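Local coordinates for protein tRNA (guanine(26)-N(2))-dimethyltransferase (Pyrococcus horikoshii, PDB 2DUL) that probably dimethylates the guanine at position 26 of a number of tRNAs, drawing both methyl groups from S-adenosyl-L-methionine, at residues P169-H174 / L191-G196; V185-E190 / I250-K255; L42-N47 / L67-E72; D37-L42 / R228-L233. All coordinates share one frame; numbering follows the deposited sequence.

Interaction 1: P169-H174 / L191-G196; sequences PLCGAH and LCHEVG
Leu170 and Gly196 bring the two backbones within 4.5 Å of each other (CA to CA), and the carbonyl oxygen Leu170 O sits 3.3 Å from Gly196 CA. A CB on Gly196 would clash with that oxygen, so the approach is consistent with glycine at this position. Leu170 CB faces Gly196 CA, and its CD2 is 3.9 Å from Gly196 O. One residue on, two thiols meet: Cys171 SG is 3.1 Å from Cys192 SG, a close approach but well beyond the length of a disulfide. Cys192 SG gets there by standing between its own backbone N and carbonyl carbon (chi1 73°). Cys171 SG also touches His193 CD2 at 3.8 Å, in the plane of the imidazole and at its edge. His193 ND1 bonds to Phe357 O, and the ring stacks with Tyr222, so its rotation is fixed from elsewhere. Gly172 then turns the chain with positive phi in a Schellman motif that closes helix 167-170. The contact thus sets the end of that short helix against the first turn of helix 192-209, while Phe227 of strand 226-235 packs on Leu170 and Cys171, and Leu170 also touches Tyr182 of helix 175-182.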
loop_
_atom_site.group_PDB
_atom_site.type_symbol
_atom_site.label_atom_id
_atom_site.label_comp_id
_atom_site.label_asym_id
_atom_site.label_seq_id
_atom_site.Cartn_x
_atom_site.Cartn_y
_atom_site.Cartn_z
ATOM N N PRO A 169 12.857 8.836 1.950
ATOM C CA PRO A 169 13.252 8.907 0.544
ATOM C C PRO A 169 12.051 9.125 -0.377
ATOM O O PRO A 169 12.148 9.842 -1.369
ATOM C CB PRO A 169 13.946 7.564 0.316
ATOM C CG PRO A 169 13.177 6.647 1.204
ATOM C CD PRO A 169 13.003 7.464 2.470
ATOM N N LEU A 170 10.911 8.529 -0.035
ATOM C CA LEU A 170 9.715 8.675 -0.861
ATOM C C LEU A 170 9.092 10.069 -0.806
ATOM O O LEU A 170 8.381 10.475 -1.726
ATOM C CB LEU A 170 8.673 7.620 -0.477
ATOM C CG LEU A 170 9.057 6.183 -0.848
ATOM C CD1 LEU A 170 8.004 5.215 -0.337
ATOM C CD2 LEU A 170 9.201 6.069 -2.362
ATOM N N CYS A 171 9.353 10.807 0.268
ATOM C CA CYS A 171 8.799 12.146 0.385
ATOM C C CYS A 171 9.767 13.241 -0.027
ATOM O O CYS A 171 9.465 14.425 0.108
ATOM C CB CYS A 171 8.290 12.398 1.801
ATOM S SG CYS A 171 6.535 12.046 1.953
ATOM N N GLY A 172 10.931 12.844 -0.530
ATOM C CA GLY A 172 11.902 13.822 -0.985
ATOM C C GLY A 172 12.940 14.332 0.001
ATOM O O GLY A 172 13.841 15.064 -0.399
ATOM N N ALA A 173 12.829 13.965 1.275
ATOM C CA ALA A 173 13.804 14.423 2.265
ATOM C C ALA A 173 15.196 13.853 1.973
ATOM O O ALA A 173 16.200 14.556 2.103
ATOM C CB ALA A 173 13.359 14.024 3.668
ATOM N N HIS A 174 15.242 12.580 1.580
ATOM C CA HIS A 174 16.492 11.892 1.250
ATOM C C HIS A 174 16.457 11.509 -0.231
ATOM O O HIS A 174 16.251 10.343 -0.576
ATOM C CB HIS A 174 16.641 10.622 2.096
ATOM C CG HIS A 174 16.758 10.876 3.568
ATOM N ND1 HIS A 174 16.888 9.857 4.489
ATOM C CD2 HIS A 174 16.773 12.028 4.280
ATOM C CE1 HIS A 174 16.978 10.372 5.703
ATOM N NE2 HIS A 174 16.910 11.687 5.603
ATOM N N LEU A 191 2.628 17.731 -2.055
ATOM C CA LEU A 191 2.223 16.578 -2.855
ATOM C C LEU A 191 3.014 15.299 -2.579
ATOM O O LEU A 191 2.680 14.241 -3.112
ATOM C CB LEU A 191 2.340 16.923 -4.347
ATOM C CG LEU A 191 1.187 17.665 -5.039
ATOM C CD1 LEU A 191 0.570 18.694 -4.119
ATOM C CD2 LEU A 191 1.707 18.302 -6.318
ATOM N N CYS A 192 4.032 15.384 -1.729
ATOM C CA CYS A 192 4.892 14.230 -1.464
ATOM C C CYS A 192 4.225 12.926 -1.030
ATOM O O CYS A 192 4.666 11.851 -1.440
ATOM C CB CYS A 192 6.002 14.602 -0.471
ATOM S SG CYS A 192 5.493 14.835 1.234
ATOM N N HIS A 193 3.174 12.997 -0.217
ATOM C CA HIS A 193 2.504 11.776 0.209
ATOM C C HIS A 193 1.977 11.016 -1.013
ATOM O O HIS A 193 2.116 9.795 -1.102
ATOM C CB HIS A 193 1.349 12.099 1.160
ATOM C CG HIS A 193 1.789 12.665 2.475
ATOM N ND1 HIS A 193 0.914 13.257 3.362
ATOM C CD2 HIS A 193 3.012 12.728 3.055
ATOM C CE1 HIS A 193 1.580 13.664 4.428
ATOM N NE2 HIS A 193 2.855 13.356 4.267
ATOM N N GLU A 194 1.381 11.735 -1.960
ATOM C CA GLU A 194 0.860 11.061 -3.141
ATOM C C GLU A 194 1.966 10.675 -4.117
ATOM O O GLU A 194 1.940 9.577 -4.674
ATOM C CB GLU A 194 -0.185 11.908 -3.874
ATOM C CG GLU A 194 -0.836 11.105 -5.011
ATOM C CD GLU A 194 -1.957 11.828 -5.723
ATOM O OE1 GLU A 194 -2.591 12.711 -5.112
ATOM O OE2 GLU A 194 -2.226 11.485 -6.897
ATOM N N VAL A 195 2.925 11.570 -4.340
ATOM C CA VAL A 195 4.022 11.266 -5.263
ATOM C C VAL A 195 4.780 10.034 -4.768
ATOM O O VAL A 195 5.116 9.137 -5.552
ATOM C CB VAL A 195 4.987 12.469 -5.406
ATOM C CG1 VAL A 195 6.213 12.074 -6.231
ATOM C CG2 VAL A 195 4.262 13.625 -6.084
ATOM N N GLY A 196 5.029 9.983 -3.461
ATOM C CA GLY A 196 5.717 8.840 -2.887
ATOM C C GLY A 196 4.921 7.567 -3.123
ATOM O O GLY A 196 5.489 6.504 -3.410
#

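Interaction 2: V185-E190 / I250-K255; sequences VPLRGE and IYFDDK
The Phe252 ring is met at its edge, in plane, by two carboxylates: Glu190 OE2 lies 3.7 Å from Phe252 CZ, and Asp254 OD1 comes in at the rim as well. The Glu190 carboxylate stands perpendicular to the ring, with planes 90° apart, and its oxygen OE2 points at the hydrogen on CZ, whose slight positive charge is likely to suit a carboxylate. Arg188 NH1 and Leu187 CD2 reach the same ring obliquely. The Arg188 side chain crosses that of Phe252 at about a right angle, with NH1 3.5 Å from Phe252 CE2. That same NH1 forms a salt bridge with Asp254 OD1 at 2.7 Å, although the hydrogen bond within it is weak, bent to 120° at the hydrogen. Arg188 reaches Asp254 through a chain folded at chi2 and chi3. Away from the charged groups the contact is apolar. Leu187 has its CG anti to the backbone N (chi1 171°), and CD2 rests 3.9 Å from Phe252 CB and 4.5 Å from Ile250 CG2. Glu190 OE1 has its main partner in Arg330, whose guanidinium also bonds to Asp254 O, so one arginine ties the two segments from outside. The loop between helices 175-182 and 192-209 is in this way laid against strand 247-252, with Tyr273 of strand 273-277 touching both Leu187 and Phe252, and helix 324-331 bordering the polar side.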
loop_
_atom_site.group_PDB
_atom_site.type_symbol
_atom_site.label_atom_id
_atom_site.label_comp_id
_atom_site.label_asym_id
_atom_site.label_seq_id
_atom_site.Cartn_x
_atom_site.Cartn_y
_atom_site.Cartn_z
ATOM N N VAL A 185 13.086 10.169 -9.009
ATOM C CA VAL A 185 13.369 11.478 -8.423
ATOM C C VAL A 185 12.113 11.925 -7.663
ATOM O O VAL A 185 11.069 12.191 -8.266
ATOM C CB VAL A 185 13.704 12.519 -9.528
ATOM C CG1 VAL A 185 14.029 13.867 -8.901
ATOM C CG2 VAL A 185 14.882 12.025 -10.372
ATOM N N PRO A 186 12.200 12.017 -6.326
ATOM C CA PRO A 186 11.064 12.423 -5.496
ATOM C C PRO A 186 10.762 13.922 -5.488
ATOM O O PRO A 186 11.630 14.750 -5.772
ATOM C CB PRO A 186 11.459 11.909 -4.114
ATOM C CG PRO A 186 12.929 12.201 -4.095
ATOM C CD PRO A 186 13.395 11.770 -5.493
ATOM N N LEU A 187 9.519 14.250 -5.158
ATOM C CA LEU A 187 9.072 15.635 -5.078
ATOM C C LEU A 187 8.660 15.940 -3.643
ATOM O O LEU A 187 7.733 15.330 -3.113
ATOM C CB LEU A 187 7.878 15.873 -6.007
ATOM C CG LEU A 187 7.193 17.241 -5.848
ATOM C CD1 LEU A 187 8.178 18.358 -6.146
ATOM C CD2 LEU A 187 5.990 17.328 -6.776
ATOM N N ARG A 188 9.352 16.871 -3.000
ATOM C CA ARG A 188 8.991 17.218 -1.632
ATOM C C ARG A 188 7.885 18.271 -1.609
ATOM O O ARG A 188 7.546 18.848 -2.642
ATOM C CB ARG A 188 10.225 17.693 -0.853
ATOM C CG ARG A 188 11.199 18.574 -1.617
ATOM C CD ARG A 188 10.714 20.008 -1.747
ATOM N NE ARG A 188 9.980 20.252 -2.986
ATOM C CZ ARG A 188 9.369 21.398 -3.275
ATOM N NH1 ARG A 188 8.727 21.537 -4.427
ATOM N NH2 ARG A 188 9.393 22.403 -2.408
ATOM N N GLY A 189 7.307 18.505 -0.438
ATOM C CA GLY A 189 6.245 19.489 -0.341
ATOM C C GLY A 189 4.874 18.878 -0.121
ATOM O O GLY A 189 4.750 17.705 0.235
ATOM N N GLU A 190 3.841 19.678 -0.358
ATOM C CA GLU A 190 2.459 19.259 -0.157
ATOM C C GLU A 190 1.997 18.023 -0.925
ATOM O O GLU A 190 1.067 17.346 -0.500
ATOM C CB GLU A 190 1.512 20.422 -0.481
ATOM C CG GLU A 190 1.649 20.953 -1.900
ATOM C CD GLU A 190 2.524 22.190 -1.989
ATOM O OE1 GLU A 190 3.600 22.216 -1.357
ATOM O OE2 GLU A 190 2.137 23.138 -2.702
ATOM N N ILE A 250 6.090 14.141 -13.349
ATOM C CA ILE A 250 5.405 15.318 -12.845
ATOM C C ILE A 250 6.348 16.515 -12.868
ATOM O O ILE A 250 7.536 16.386 -12.571
ATOM C CB ILE A 250 4.956 15.117 -11.380
ATOM C CG1 ILE A 250 3.963 13.960 -11.292
ATOM C CG2 ILE A 250 4.359 16.412 -10.836
ATOM C CD1 ILE A 250 3.818 13.403 -9.890
ATOM N N TYR A 251 5.806 17.669 -13.234
ATOM C CA TYR A 251 6.549 18.915 -13.257
ATOM C C TYR A 251 5.815 19.771 -12.235
ATOM O O TYR A 251 4.583 19.797 -12.202
ATOM C CB TYR A 251 6.497 19.530 -14.649
ATOM C CG TYR A 251 7.232 18.686 -15.670
ATOM C CD1 TYR A 251 8.621 18.748 -15.779
ATOM C CD2 TYR A 251 6.541 17.806 -16.504
ATOM C CE1 TYR A 251 9.310 17.961 -16.694
ATOM C CE2 TYR A 251 7.216 17.004 -17.424
ATOM C CZ TYR A 251 8.603 17.089 -17.512
ATOM O OH TYR A 251 9.287 16.304 -18.407
ATOM N N PHE A 252 6.572 20.463 -11.395
ATOM C CA PHE A 252 5.977 21.262 -10.332
ATOM C C PHE A 252 6.592 22.655 -10.267
ATOM O O PHE A 252 7.811 22.800 -10.236
ATOM C CB PHE A 252 6.192 20.530 -9.004
ATOM C CG PHE A 252 5.512 21.171 -7.825
ATOM C CD1 PHE A 252 4.144 21.012 -7.619
ATOM C CD2 PHE A 252 6.251 21.906 -6.902
ATOM C CE1 PHE A 252 3.521 21.575 -6.503
ATOM C CE2 PHE A 252 5.638 22.474 -5.784
ATOM C CZ PHE A 252 4.271 22.307 -5.584
ATOM N N ASP A 253 5.744 23.679 -10.254
ATOM C CA ASP A 253 6.223 25.059 -10.183
ATOM C C ASP A 253 6.230 25.484 -8.717
ATOM O O ASP A 253 5.172 25.651 -8.116
ATOM C CB ASP A 253 5.302 25.989 -10.971
ATOM C CG ASP A 253 5.901 27.376 -11.174
ATOM O OD1 ASP A 253 6.660 27.853 -10.295
ATOM O OD2 ASP A 253 5.596 27.996 -12.212
ATOM N N ASP A 254 7.418 25.664 -8.149
ATOM C CA ASP A 254 7.542 26.044 -6.742
ATOM C C ASP A 254 6.944 27.403 -6.389
ATOM O O ASP A 254 6.625 27.663 -5.228
ATOM C CB ASP A 254 9.011 26.037 -6.315
ATOM C CG ASP A 254 9.659 24.681 -6.477
ATOM O OD1 ASP A 254 9.096 23.680 -5.986
ATOM O OD2 ASP A 254 10.743 24.618 -7.093
ATOM N N LYS A 255 6.800 28.274 -7.379
ATOM C CA LYS A 255 6.256 29.597 -7.116
ATOM C C LYS A 255 4.736 29.676 -7.195
ATOM O O LYS A 255 4.138 30.645 -6.724
ATOM C CB LYS A 255 6.879 30.618 -8.073
ATOM C CG LYS A 255 8.362 30.871 -7.812
ATOM C CD LYS A 255 8.905 32.045 -8.617
ATOM C CE LYS A 255 9.017 31.728 -10.100
ATOM N NZ LYS A 255 7.696 31.453 -10.730
#

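Interaction 3: L42-N47 / L67-E72; sequences LLNILN and LETPAE
Leu43 O is gripped twice by Asn47, by the backbone N at 2.7 Å and by the side-chain ND2 at 3.2 Å, while Pro70 CD packs against the same oxygen from across the contact at 3.8 Å. The bond that joins the segments runs from Asn44 ND2 to Glu68 O, 2.9 Å long and nearly straight at 161°, with the acceptor close to the amide plane. Asn44 ND2 also bonds to Val40 O one turn back, and these two carbonyls fix how the amide is turned. Its other end, Asn44 OD1, lies 3.6 Å from Pro70 CD. An alanine in place of Asn44 would probably leave Glu68 O without this donor and open a gap beside Pro70 CD. Nearer the core, Thr69 CG2 meets Leu43 CB at 3.8 Å. Thr69 OG1, set between backbone N and carbonyl carbon (chi1 77°), bonds to Phe65 O and accepts from Ala71 N at 3.2 Å, an ST turn. Pro70 CG touches Asn47 ND2. Helices 33-46 and 60-68, which carry Arg36 and Arg61, both predicted to bind S-adenosyl-L-methionine, are thereby clasped at their C-terminal ends, Val40 packing on Glu68 and Thr69, with helix 284-295 reaching Asn44 through Glu293.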
loop_
_atom_site.group_PDB
_atom_site.type_symbol
_atom_site.label_atom_id
_atom_site.label_comp_id
_atom_site.label_asym_id
_atom_site.label_seq_id
_atom_site.Cartn_x
_atom_site.Cartn_y
_atom_site.Cartn_z
ATOM N N LEU A 42 -9.715 -6.563 2.652
ATOM C CA LEU A 42 -9.445 -6.830 1.247
ATOM C C LEU A 42 -9.481 -8.317 0.922
ATOM O O LEU A 42 -10.093 -8.728 -0.066
ATOM C CB LEU A 42 -8.083 -6.247 0.850
ATOM C CG LEU A 42 -7.689 -6.425 -0.622
ATOM C CD1 LEU A 42 -8.754 -5.796 -1.513
ATOM C CD2 LEU A 42 -6.327 -5.792 -0.882
ATOM N N LEU A 43 -8.830 -9.126 1.751
ATOM C CA LEU A 43 -8.790 -10.560 1.513
ATOM C C LEU A 43 -10.175 -11.196 1.558
ATOM O O LEU A 43 -10.410 -12.218 0.914
ATOM C CB LEU A 43 -7.849 -11.248 2.511
ATOM C CG LEU A 43 -6.398 -11.433 2.037
ATOM C CD1 LEU A 43 -5.863 -10.157 1.418
ATOM C CD2 LEU A 43 -5.536 -11.871 3.210
ATOM N N ASN A 44 -11.089 -10.587 2.307
ATOM C CA ASN A 44 -12.448 -11.104 2.402
ATOM C C ASN A 44 -13.241 -10.794 1.139
ATOM O O ASN A 44 -14.360 -11.277 0.963
ATOM C CB ASN A 44 -13.146 -10.528 3.633
ATOM C CG ASN A 44 -12.937 -11.386 4.864
ATOM O OD1 ASN A 44 -13.489 -12.481 4.962
ATOM N ND2 ASN A 44 -12.128 -10.904 5.803
ATOM N N ILE A 45 -12.650 -9.991 0.260
ATOM C CA ILE A 45 -13.279 -9.636 -1.004
ATOM C C ILE A 45 -12.627 -10.447 -2.117
ATOM O O ILE A 45 -13.314 -11.056 -2.935
ATOM C CB ILE A 45 -13.107 -8.130 -1.327
ATOM C CG1 ILE A 45 -13.772 -7.278 -0.243
ATOM C CG2 ILE A 45 -13.709 -7.812 -2.689
ATOM C CD1 ILE A 45 -15.253 -7.534 -0.082
ATOM N N LEU A 46 -11.295 -10.462 -2.134
ATOM C CA LEU A 46 -10.548 -11.181 -3.165
ATOM C C LEU A 46 -10.418 -12.682 -2.933
ATOM O O LEU A 46 -10.240 -13.443 -3.884
ATOM C CB LEU A 46 -9.169 -10.541 -3.346
ATOM C CG LEU A 46 -9.151 -9.356 -4.322
ATOM C CD1 LEU A 46 -10.375 -8.479 -4.120
ATOM C CD2 LEU A 46 -7.875 -8.556 -4.133
ATOM N N ASN A 47 -10.490 -13.105 -1.675
ATOM C CA ASN A 47 -10.438 -14.528 -1.331
ATOM C C ASN A 47 -9.221 -15.341 -1.791
ATOM O O ASN A 47 -9.376 -16.464 -2.275
ATOM C CB ASN A 47 -11.699 -15.221 -1.864
ATOM C CG ASN A 47 -12.977 -14.505 -1.470
ATOM O OD1 ASN A 47 -14.000 -14.638 -2.142
ATOM N ND2 ASN A 47 -12.931 -13.755 -0.374
ATOM N N LEU A 67 -7.351 -16.655 10.841
ATOM C CA LEU A 67 -8.569 -16.551 11.646
ATOM C C LEU A 67 -9.691 -15.695 11.067
ATOM O O LEU A 67 -10.862 -15.923 11.377
ATOM C CB LEU A 67 -8.245 -15.996 13.041
ATOM C CG LEU A 67 -7.386 -16.809 14.007
ATOM C CD1 LEU A 67 -6.982 -15.927 15.191
ATOM C CD2 LEU A 67 -8.152 -18.039 14.479
ATOM N N GLU A 68 -9.347 -14.725 10.223
ATOM C CA GLU A 68 -10.353 -13.804 9.707
ATOM C C GLU A 68 -10.598 -13.710 8.206
ATOM O O GLU A 68 -11.371 -12.862 7.767
ATOM C CB GLU A 68 -10.041 -12.405 10.247
ATOM C CG GLU A 68 -9.914 -12.363 11.765
ATOM C CD GLU A 68 -9.414 -11.027 12.285
ATOM O OE1 GLU A 68 -9.908 -9.981 11.811
ATOM O OE2 GLU A 68 -8.534 -11.023 13.176
ATOM N N THR A 69 -9.964 -14.565 7.414
ATOM C CA THR A 69 -10.162 -14.507 5.971
ATOM C C THR A 69 -10.333 -15.906 5.398
ATOM O O THR A 69 -10.077 -16.897 6.077
ATOM C CB THR A 69 -8.965 -13.835 5.263
ATOM O OG1 THR A 69 -7.877 -14.764 5.177
ATOM C CG2 THR A 69 -8.510 -12.603 6.038
ATOM N N PRO A 70 -10.774 -16.003 4.135
ATOM C CA PRO A 70 -10.981 -17.290 3.463
ATOM C C PRO A 70 -9.682 -18.008 3.082
ATOM O O PRO A 70 -9.718 -19.052 2.425
ATOM C CB PRO A 70 -11.802 -16.907 2.226
ATOM C CG PRO A 70 -12.504 -15.649 2.650
ATOM C CD PRO A 70 -11.400 -14.915 3.365
ATOM N N ALA A 71 -8.541 -17.453 3.479
ATOM C CA ALA A 71 -7.259 -18.079 3.157
ATOM C C ALA A 71 -7.262 -19.517 3.673
ATOM O O ALA A 71 -7.689 -19.775 4.798
ATOM C CB ALA A 71 -6.104 -17.286 3.789
ATOM N N GLU A 72 -6.793 -20.450 2.848
ATOM C CA GLU A 72 -6.758 -21.865 3.215
ATOM C C GLU A 72 -5.386 -22.333 3.686
ATOM O O GLU A 72 -5.276 -23.203 4.552
ATOM C CB GLU A 72 -7.207 -22.715 2.022
ATOM C CG GLU A 72 -8.703 -22.637 1.755
ATOM C CD GLU A 72 -9.111 -23.278 0.438
ATOM O OE1 GLU A 72 -8.571 -24.351 0.096
ATOM O OE2 GLU A 72 -9.986 -22.711 -0.250
#

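Interaction 4: D37-L42 / R228-L233; sequences DIVVVL and RAFVKL
Phe230 carries this contact, in which a helix lies on the central sheet of a class I, Rossmann-like methyltransferase fold. Helix 37-42 runs almost parallel to strand 228-233, 15° off, with axes 11.4 Å apart. Strand 226-235 lies between 158-164 and 213-223, antiparallel to both, as the inserted last strand of this fold does. Starting at its root, Phe230 CB lies 3.9 Å from Leu42 CD2. CG stands anti to the carbonyl carbon (chi1 -67°), on the side of the chain that faces the helix. Leu42 CD2 then covers one face, nearest to Phe230 CD2 at 3.5 Å and 3.7 Å from the ring centroid, a CH-pi contact offset toward the rim. The two side chains reach past one another, each running from its own backbone toward the other's. Further out, Phe230 CE2 meets Val39 CG2 at 4.2 Å, and at the ring's other flank Phe230 CE1 meets Ile38 CG2 obliquely at 4.3 Å. At the tip, Phe230 CZ stands 3.2 Å above the Arg228 guanidinium plane. An alanine in place of Phe230 would probably open a gap between helix and sheet, leaving Leu42 CD2 and Val39 CG2 without their ring and the Arg228 guanidinium freer to shift. That guanidinium forms a salt bridge through NH1 with Asp136 OD2. Its NH2 lies close to the like-charged Arg61, predicted to bind S-adenosyl-L-methionine, and touches Val39 CB at 3.9 Å.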
loop_
_atom_site.group_PDB
_atom_site.type_symbol
_atom_site.label_atom_id
_atom_site.label_comp_id
_atom_site.label_asym_id
_atom_site.label_seq_id
_atom_site.Cartn_x
_atom_site.Cartn_y
_atom_site.Cartn_z
ATOM N N ASP A 37 -6.061 -4.569 9.568
ATOM C CA ASP A 37 -7.511 -4.603 9.383
ATOM C C ASP A 37 -7.811 -4.442 7.892
ATOM O O ASP A 37 -8.625 -5.174 7.327
ATOM C CB ASP A 37 -8.209 -3.452 10.119
ATOM C CG ASP A 37 -8.465 -3.740 11.591
ATOM O OD1 ASP A 37 -8.552 -4.925 11.982
ATOM O OD2 ASP A 37 -8.605 -2.762 12.354
ATOM N N ILE A 38 -7.156 -3.461 7.273
ATOM C CA ILE A 38 -7.361 -3.166 5.856
ATOM C C ILE A 38 -7.113 -4.389 4.984
ATOM O O ILE A 38 -7.940 -4.729 4.133
ATOM C CB ILE A 38 -6.439 -2.001 5.379
ATOM C CG1 ILE A 38 -6.678 -0.759 6.240
ATOM C CG2 ILE A 38 -6.710 -1.673 3.914
ATOM C CD1 ILE A 38 -8.108 -0.267 6.232
ATOM N N VAL A 39 -5.983 -5.056 5.192
ATOM C CA VAL A 39 -5.681 -6.233 4.389
ATOM C C VAL A 39 -6.695 -7.350 4.666
ATOM O O VAL A 39 -7.110 -8.062 3.745
ATOM C CB VAL A 39 -4.211 -6.723 4.616
ATOM C CG1 VAL A 39 -3.962 -7.039 6.074
ATOM C CG2 VAL A 39 -3.931 -7.933 3.739
ATOM N N VAL A 40 -7.112 -7.492 5.921
ATOM C CA VAL A 40 -8.103 -8.509 6.277
ATOM C C VAL A 40 -9.391 -8.240 5.499
ATOM O O VAL A 40 -10.012 -9.162 4.961
ATOM C CB VAL A 40 -8.406 -8.495 7.801
ATOM C CG1 VAL A 40 -9.725 -9.212 8.097
ATOM C CG2 VAL A 40 -7.275 -9.181 8.551
ATOM N N VAL A 41 -9.782 -6.971 5.431
ATOM C CA VAL A 41 -10.989 -6.596 4.705
ATOM C C VAL A 41 -10.845 -6.951 3.231
ATOM O O VAL A 41 -11.730 -7.572 2.638
ATOM C CB VAL A 41 -11.273 -5.084 4.833
ATOM C CG1 VAL A 41 -12.412 -4.683 3.894
ATOM C CG2 VAL A 41 -11.638 -4.749 6.273
ATOM N N LEU A 42 -9.715 -6.563 2.652
ATOM C CA LEU A 42 -9.445 -6.830 1.247
ATOM C C LEU A 42 -9.481 -8.317 0.922
ATOM O O LEU A 42 -10.093 -8.728 -0.066
ATOM C CB LEU A 42 -8.083 -6.247 0.850
ATOM C CG LEU A 42 -7.689 -6.425 -0.622
ATOM C CD1 LEU A 42 -8.754 -5.796 -1.513
ATOM C CD2 LEU A 42 -6.327 -5.792 -0.882
ATOM N N ARG A 228 1.316 2.252 1.320
ATOM C CA ARG A 228 0.739 0.934 1.079
ATOM C C ARG A 228 0.269 0.772 -0.365
ATOM O O ARG A 228 -0.378 1.659 -0.920
ATOM C CB ARG A 228 -0.471 0.741 1.999
ATOM C CG ARG A 228 -0.378 -0.378 3.016
ATOM C CD ARG A 228 -0.202 -1.742 2.372
ATOM N NE ARG A 228 -0.669 -2.810 3.254
ATOM C CZ ARG A 228 -0.232 -4.066 3.211
ATOM N NH1 ARG A 228 0.696 -4.419 2.331
ATOM N NH2 ARG A 228 -0.738 -4.972 4.036
ATOM N N ALA A 229 0.569 -0.374 -0.965
ATOM C CA ALA A 229 0.146 -0.625 -2.335
ATOM C C ALA A 229 -0.293 -2.065 -2.539
ATOM O O ALA A 229 0.470 -3.000 -2.281
ATOM C CB ALA A 229 1.277 -0.290 -3.308
ATOM N N PHE A 230 -1.531 -2.233 -2.994
ATOM C CA PHE A 230 -2.071 -3.551 -3.285
ATOM C C PHE A 230 -2.246 -3.607 -4.799
ATOM O O PHE A 230 -2.985 -2.801 -5.368
ATOM C CB PHE A 230 -3.437 -3.763 -2.617
ATOM C CG PHE A 230 -3.385 -3.816 -1.118
ATOM C CD1 PHE A 230 -3.729 -2.705 -0.355
ATOM C CD2 PHE A 230 -2.990 -4.982 -0.468
ATOM C CE1 PHE A 230 -3.682 -2.750 1.040
ATOM C CE2 PHE A 230 -2.938 -5.041 0.930
ATOM C CZ PHE A 230 -3.285 -3.922 1.686
ATOM N N VAL A 231 -1.567 -4.544 -5.450
ATOM C CA VAL A 231 -1.677 -4.666 -6.896
ATOM C C VAL A 231 -2.034 -6.068 -7.343
ATOM O O VAL A 231 -1.726 -7.055 -6.671
ATOM C CB VAL A 231 -0.361 -4.236 -7.606
ATOM C CG1 VAL A 231 -0.049 -2.789 -7.272
ATOM C CG2 VAL A 231 0.783 -5.139 -7.195
ATOM N N LYS A 232 -2.707 -6.137 -8.486
ATOM C CA LYS A 232 -3.118 -7.397 -9.084
ATOM C C LYS A 232 -2.218 -7.607 -10.293
ATOM O O LYS A 232 -2.197 -6.785 -11.208
ATOM C CB LYS A 232 -4.578 -7.318 -9.544
ATOM C CG LYS A 232 -5.072 -8.563 -10.282
ATOM C CD LYS A 232 -5.193 -9.767 -9.357
ATOM C CE LYS A 232 -5.908 -10.918 -10.061
ATOM N NZ LYS A 232 -6.063 -12.120 -9.203
ATOM N N LEU A 233 -1.466 -8.698 -10.295
ATOM C CA LEU A 233 -0.571 -8.983 -11.407
ATOM C C LEU A 233 -1.375 -9.415 -12.634
ATOM O O LEU A 233 -2.356 -10.151 -12.517
ATOM C CB LEU A 233 0.429 -10.072 -11.002
ATOM C CG LEU A 233 1.328 -9.681 -9.820
ATOM C CD1 LEU A 233 2.246 -10.833 -9.457
ATOM C CD2 LEU A 233 2.151 -8.453 -10.179
#

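Overall arrangement
The four contacts fall into two pairs. Interactions 3 and 4 lie 11 Å apart between centres, both use helix 33-46 and share Leu42; one ties the helix to the end of helix 60-68, the other to strand 226-235 of the nine-stranded sheet. Interactions 1 and 2 touch, with centres 9 Å apart, and alternate along the chain; the loop 185-190 touches both helix 192-209 and strand 247-252. The pairs are distant: interactions 2 and 3 have centres 39 Å apart, on opposite sides of the chain's centre. Interaction 3 closes before interactions 1 and 2 open. Interaction 4 brackets 1 and 3, alternates with 2, and lies beside residues predicted to bind S-adenosyl-L-methionine.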